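Local atomic coordinates of muconate cycloisomerase (Azorhizobium caulinodans, PDB entry 3MY9), a protein that belongs to the enolase superfamily, pairing a mandelate racemase/muconate lactonizing enzyme N-terminal domain with a magnesium-containing TIM-barrel domain. Residues L112-G117 / P356-S361. Sequence-based numbering, arbitrary orientation.
Sequences LLDILG and PGLGIS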
loop_
_atom_site.group_PDB
_atom_site.type_symbol
_atom_site.label_atom_id
_atom_site.label_comp_id
_atom_site.label_asym_id
_atom_site.label_seq_id
_atom_site.Cartn_x
_atom_site.Cartn_y
_atom_site.Cartn_z
ATOM N N LEU A 112 40.316 -21.935 5.514
ATOM C CA LEU A 112 40.909 -21.626 4.197
ATOM C C LEU A 112 41.452 -20.207 4.167
ATOM O O LEU A 112 42.480 -19.958 3.541
ATOM C CB LEU A 112 39.893 -21.783 3.058
ATOM C CG LEU A 112 39.846 -23.130 2.358
ATOM C CD1 LEU A 112 39.800 -24.274 3.345
ATOM C CD2 LEU A 112 38.623 -23.123 1.444
ATOM N N LEU A 113 40.744 -19.284 4.813
ATOM C CA LEU A 113 41.212 -17.909 4.940
ATOM C C LEU A 113 42.439 -17.808 5.860
ATOM O O LEU A 113 43.327 -16.992 5.608
ATOM C CB LEU A 113 40.079 -16.982 5.414
ATOM C CG LEU A 113 38.867 -16.887 4.484
ATOM C CD1 LEU A 113 37.736 -15.963 5.014
ATOM C CD2 LEU A 113 39.304 -16.438 3.081
ATOM N N ASP A 114 42.497 -18.652 6.901
ATOM C CA ASP A 114 43.671 -18.765 7.779
ATOM C C ASP A 114 44.907 -19.179 6.948
ATOM O O ASP A 114 45.945 -18.523 6.988
ATOM C CB ASP A 114 43.379 -19.793 8.880
ATOM C CG ASP A 114 44.344 -19.713 10.076
ATOM O OD1 ASP A 114 45.003 -18.670 10.311
ATOM O OD2 ASP A 114 44.395 -20.714 10.820
ATOM N N ILE A 115 44.753 -20.242 6.156
ATOM C CA ILE A 115 45.815 -20.720 5.284
ATOM C C ILE A 115 46.228 -19.664 4.267
ATOM O O ILE A 115 47.399 -19.346 4.142
ATOM C CB ILE A 115 45.411 -21.989 4.518
ATOM C CG1 ILE A 115 45.257 -23.188 5.456
ATOM C CG2 ILE A 115 46.448 -22.317 3.474
ATOM C CD1 ILE A 115 44.868 -24.480 4.706
ATOM N N LEU A 116 45.252 -19.125 3.541
ATOM C CA LEU A 116 45.509 -18.091 2.523
ATOM C C LEU A 116 46.247 -16.896 3.116
ATOM O O LEU A 116 47.200 -16.378 2.526
ATOM C CB LEU A 116 44.188 -17.625 1.907
ATOM C CG LEU A 116 44.261 -16.634 0.753
ATOM C CD1 LEU A 116 45.135 -17.161 -0.390
ATOM C CD2 LEU A 116 42.821 -16.328 0.247
ATOM N N GLY A 117 45.816 -16.480 4.300
ATOM C CA GLY A 117 46.478 -15.401 5.005
ATOM C C GLY A 117 47.936 -15.700 5.342
ATOM O O GLY A 117 48.820 -14.867 5.102
ATOM N N PRO A 356 49.334 -12.888 10.583
ATOM C CA PRO A 356 48.692 -13.438 9.390
ATOM C C PRO A 356 47.540 -14.383 9.693
ATOM O O PRO A 356 47.447 -14.922 10.800
ATOM C CB PRO A 356 49.825 -14.199 8.694
ATOM C CG PRO A 356 50.851 -14.427 9.723
ATOM C CD PRO A 356 50.739 -13.295 10.696
ATOM N N GLY A 357 46.681 -14.596 8.696
ATOM C CA GLY A 357 45.545 -15.480 8.854
ATOM C C GLY A 357 44.644 -14.995 9.967
ATOM O O GLY A 357 44.363 -13.797 10.066
ATOM N N LEU A 358 44.218 -15.924 10.824
ATOM C CA LEU A 358 43.368 -15.579 11.969
ATOM C C LEU A 358 44.157 -14.840 13.061
ATOM O O LEU A 358 43.572 -14.123 13.866
ATOM C CB LEU A 358 42.696 -16.825 12.544
ATOM C CG LEU A 358 41.589 -17.430 11.677
ATOM C CD1 LEU A 358 41.300 -18.872 12.074
ATOM C CD2 LEU A 358 40.329 -16.575 11.731
ATOM N N GLY A 359 45.477 -15.007 13.063
ATOM C CA GLY A 359 46.355 -14.403 14.060
ATOM C C GLY A 359 46.429 -15.173 15.378
ATOM O O GLY A 359 46.622 -14.572 16.417
ATOM N N ILE A 360 46.279 -16.497 15.316
ATOM C CA ILE A 360 46.311 -17.391 16.490
ATOM C C ILE A 360 47.193 -18.589 16.146
ATOM O O ILE A 360 47.425 -18.867 14.970
ATOM C CB ILE A 360 44.883 -17.902 16.863
ATOM C CG1 ILE A 360 44.337 -18.872 15.804
ATOM C CG2 ILE A 360 43.912 -16.746 17.005
ATOM C CD1 ILE A 360 42.935 -19.351 16.085
ATOM N N SER A 361 47.697 -19.291 17.158
ATOM C CA SER A 361 48.466 -20.510 16.925
ATOM C C SER A 361 47.962 -21.668 17.775
ATOM O O SER A 361 47.532 -21.471 18.910
ATOM C CB SER A 361 49.950 -20.264 17.192
ATOM O OG SER A 361 50.111 -19.333 18.246
HETATM O O HOH W 1 46.443 -17.708 12.438
#
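Gly-357 packs against the helical segment 112-117, its CA 3.9 Å from the CA of Asp-114. Residues 356-359 form a type II' beta turn with Gly-357 at its second position, where the turn requires a positive phi (60°) that glycine adopts readily. The turn closes with a weak hydrogen bond from Gly-359 N to Pro-356 O. Gly-117, one helical turn on from Asp-114, also faces the turn, and its C lies 3.7 Å from Gly-357 N. A CB on Gly-117 would strike Gly-357 CA, and one on Gly-357 would strike Asp-114 OD1. The CA of Gly-357 also makes a bent C-H...O contact with Asp-114 O, at 3.6 Å.

Asp-114 carries the polar part of the contact. Its CG is anti to the backbone N (chi1 -163°), which brings the carboxylate to the turn. OD1 accepts a nearly straight hydrogen bond from Leu-358 N, 2.9 Å long with 177° at the hydrogen. The N-H arrives from above the carboxylate plane. A water donates to the same OD1 and accepts from Ile-360 N, tying the carboxylate to the chain beyond the turn. The side chain of Leu-358 crosses that of Asp-114 at about a right angle, with CD1 3.7 Å from Asp-114 CG.

Asp-114 OD2 is hydrogen-bonded to Trp-51 N of strand 49-54, so the carboxylate links this strand, helix 102-120 and the turn. Gly-357 also makes backbone hydrogen bonds with Leu-122 and Val-124. On the barrel side, Leu-358 packs on Ala-309 and Ala-310 of helix 305-316, and the loop between strand 349-351 and helix 364-370 thus bridges that helix and helix 102-120 of the N-terminal domain.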